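PDB 6C87: Rab GDP dissociation inhibitor alpha from Naegleria fowleri, which probably binds prenylated, GDP-bound Rab GTPases, slows their release of GDP and keeps them soluble for recycling between membranes. Local coordinates for residues V26-L31 and I428-Y432. Numbering follows the deposited sequence.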
ATOM      1  N   VAL A  26      14.399  -2.180 -19.361  1.00 35.93           N
ATOM      2  CA  VAL A  26      13.446  -2.536 -18.315  1.00 30.70           C
ATOM      3  C   VAL A  26      12.303  -1.527 -18.257  1.00 41.16           C
ATOM      4  O   VAL A  26      11.135  -1.900 -18.084  1.00 49.35           O
ATOM      5  CB  VAL A  26      14.161  -2.650 -16.959  1.00 38.21           C
ATOM      6  CG1 VAL A  26      13.145  -2.883 -15.842  1.00 38.11           C
ATOM      7  CG2 VAL A  26      15.180  -3.780 -16.999  1.00 39.16           C
ATOM      8  N   ILE A  27      12.616  -0.235 -18.368  1.00 37.27           N
ATOM      9  CA  ILE A  27      11.563   0.774 -18.411  1.00 41.54           C
ATOM     10  C   ILE A  27      10.662   0.548 -19.623  1.00 44.99           C
ATOM     11  O   ILE A  27       9.428   0.592 -19.518  1.00 45.61           O
ATOM     12  CB  ILE A  27      12.181   2.188 -18.401  1.00 42.14           C
ATOM     13  CG1 ILE A  27      12.762   2.504 -17.023  1.00 40.28           C
ATOM     14  CG2 ILE A  27      11.139   3.246 -18.750  1.00 39.00           C
ATOM     15  CD1 ILE A  27      11.711   2.579 -15.934  1.00 39.80           C
ATOM     16  N   SER A  28      11.265   0.282 -20.786  1.00 39.34           N
ATOM     17  CA  SER A  28      10.489   0.015 -21.994  1.00 39.21           C
ATOM     18  C   SER A  28       9.590  -1.208 -21.828  1.00 40.95           C
ATOM     19  O   SER A  28       8.412  -1.178 -22.209  1.00 38.50           O
ATOM     20  CB  SER A  28      11.439  -0.167 -23.175  1.00 35.79           C
ATOM     21  OG  SER A  28      10.745  -0.473 -24.368  1.00 41.05           O
ATOM     22  N   GLY A  29      10.121  -2.285 -21.239  1.00 37.97           N
ATOM     23  CA  GLY A  29       9.318  -3.480 -21.023  1.00 37.28           C
ATOM     24  C   GLY A  29       8.178  -3.267 -20.044  1.00 44.67           C
ATOM     25  O   GLY A  29       7.063  -3.754 -20.260  1.00 48.97           O
ATOM     26  N   LEU A  30       8.441  -2.550 -18.947  1.00 45.33           N
ATOM     27  CA  LEU A  30       7.387  -2.255 -17.980  1.00 42.27           C
ATOM     28  C   LEU A  30       6.271  -1.432 -18.610  1.00 48.67           C
ATOM     29  O   LEU A  30       5.086  -1.668 -18.340  1.00 53.31           O
ATOM     30  CB  LEU A  30       7.971  -1.523 -16.773  1.00 41.79           C
ATOM     31  CG  LEU A  30       8.753  -2.370 -15.772  1.00 36.15           C
ATOM     32  CD1 LEU A  30       9.464  -1.465 -14.801  1.00 36.76           C
ATOM     33  CD2 LEU A  30       7.808  -3.311 -15.037  1.00 36.16           C
ATOM     34  N   LEU A  31       6.627  -0.460 -19.456  1.00 51.22           N
ATOM     35  CA  LEU A  31       5.609   0.346 -20.126  1.00 57.18           C
ATOM     36  C   LEU A  31       4.762  -0.501 -21.069  1.00 64.50           C
ATOM     37  O   LEU A  31       3.547  -0.302 -21.174  1.00 64.26           O
ATOM     38  CB  LEU A  31       6.273   1.494 -20.886  1.00 52.67           C
ATOM     39  CG  LEU A  31       6.964   2.567 -20.051  1.00 49.33           C
ATOM     40  CD1 LEU A  31       7.905   3.370 -20.922  1.00 49.50           C
ATOM     41  CD2 LEU A  31       5.922   3.481 -19.423  1.00 48.99           C
ATOM     42  N   ILE A 428      15.701   2.409 -11.857  1.00 46.20           N
ATOM     43  CA  ILE A 428      14.544   2.010 -12.664  1.00 41.15           C
ATOM     44  C   ILE A 428      13.247   2.346 -11.941  1.00 42.08           C
ATOM     45  O   ILE A 428      12.325   2.934 -12.522  1.00 37.20           O
ATOM     46  CB  ILE A 428      14.608   0.511 -13.000  1.00 36.95           C
ATOM     47  CG1 ILE A 428      15.700   0.225 -14.033  1.00 38.82           C
ATOM     48  CG2 ILE A 428      13.252   0.028 -13.471  1.00 34.44           C
ATOM     49  CD1 ILE A 428      16.046  -1.248 -14.146  1.00 36.95           C
ATOM     50  N   VAL A 429      13.159   1.970 -10.660  1.00 44.16           N
ATOM     51  CA  VAL A 429      11.960   2.240  -9.870  1.00 41.79           C
ATOM     52  C   VAL A 429      11.695   3.732  -9.801  1.00 46.71           C
ATOM     53  O   VAL A 429      10.551   4.184  -9.944  1.00 51.73           O
ATOM     54  CB  VAL A 429      12.101   1.651  -8.457  1.00 40.47           C
ATOM     55  CG1 VAL A 429      10.968   2.163  -7.571  1.00 40.03           C
ATOM     56  CG2 VAL A 429      12.110   0.132  -8.516  1.00 39.09           C
ATOM     57  N   ASP A 430      12.745   4.516  -9.563  1.00 45.83           N
ATOM     58  CA  ASP A 430      12.573   5.956  -9.481  1.00 44.98           C
ATOM     59  C   ASP A 430      12.085   6.518 -10.810  1.00 46.75           C
ATOM     60  O   ASP A 430      11.149   7.326 -10.847  1.00 43.09           O
ATOM     61  CB  ASP A 430      13.873   6.615  -9.032  1.00 43.29           C
ATOM     62  CG  ASP A 430      13.746   8.109  -8.925  1.00 48.65           C
ATOM     63  OD1 ASP A 430      12.813   8.571  -8.221  1.00 53.19           O
ATOM     64  OD2 ASP A 430      14.592   8.814  -9.510  1.00 46.67           O
ATOM     65  N   ILE A 431      12.705   6.092 -11.915  1.00 47.03           N
ATOM     66  CA  ILE A 431      12.284   6.548 -13.241  1.00 48.60           C
ATOM     67  C   ILE A 431      10.819   6.203 -13.490  1.00 51.61           C
ATOM     68  O   ILE A 431      10.038   7.035 -13.970  1.00 53.88           O
ATOM     69  CB  ILE A 431      13.194   5.944 -14.327  1.00 46.73           C
ATOM     70  CG1 ILE A 431      14.598   6.555 -14.252  1.00 43.23           C
ATOM     71  CG2 ILE A 431      12.585   6.136 -15.712  1.00 49.78           C
ATOM     72  CD1 ILE A 431      15.665   5.703 -14.937  1.00 40.38           C
ATOM     73  N   TYR A 432      10.424   4.973 -13.161  1.00 50.80           N
ATOM     74  CA  TYR A 432       9.047   4.562 -13.417  1.00 49.44           C
ATOM     75  C   TYR A 432       8.071   5.333 -12.541  1.00 54.76           C
ATOM     76  O   TYR A 432       6.968   5.679 -12.986  1.00 60.42           O
ATOM     77  CB  TYR A 432       8.891   3.052 -13.215  1.00 41.13           C
ATOM     78  CG  TYR A 432       7.635   2.508 -13.851  1.00 42.39           C
ATOM     79  CD1 TYR A 432       7.533   2.388 -15.231  1.00 48.76           C
ATOM     80  CD2 TYR A 432       6.547   2.111 -13.073  1.00 44.24           C
ATOM     81  CE1 TYR A 432       6.381   1.894 -15.824  1.00 58.57           C
ATOM     82  CE2 TYR A 432       5.386   1.614 -13.657  1.00 46.48           C
ATOM     83  CZ  TYR A 432       5.310   1.509 -15.036  1.00 56.75           C
ATOM     84  OH  TYR A 432       4.168   1.022 -15.635  1.00 57.59           O
TER
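Tyr-432, Ile-27 and Ile-428 carry most of this contact between helix 22-33 and helix 422-436. The short segments 26-31 and 428-432 cross at -48°, with their axes 10.4 Å apart at closest approach. Ile-27 reaches helix 422-436 with its CD1. This methyl lies 3.7 Å from Ile-431 CG2, 3.9 Å from Ile-428 CG2 and 3.9 Å from Tyr-432 CB. It also touches the backbone, 3.5 Å from Ile-428 O. That oxygen already accepts the helical hydrogen bond from Tyr-432 N. Ile-428 points toward helix 22-33 and sets its CD1 3.7 Å from Val-26 CB. The Tyr-432 ring reaches helix 22-33. Its CE1 lies 3.9 Å from Leu-30 CB and 4.0 Å from Leu-31 CD2. Ile-98 of helix 94-102 touches both Val-26 and Leu-30. Helix 22-33 follows strand 15-18 of the parallel sheet, consistent with the family's Rossmann-like fold. Helix 422-436 follows strand 409-411, an outermost strand of that sheet. The contact thus joins early and late parts of the chain beside one sheet. No hydrogen bond or salt bridge links the segments. Apolar van der Waals contacts bury 350 Å², both sides summed, implying hydrophobic association without directional bonds.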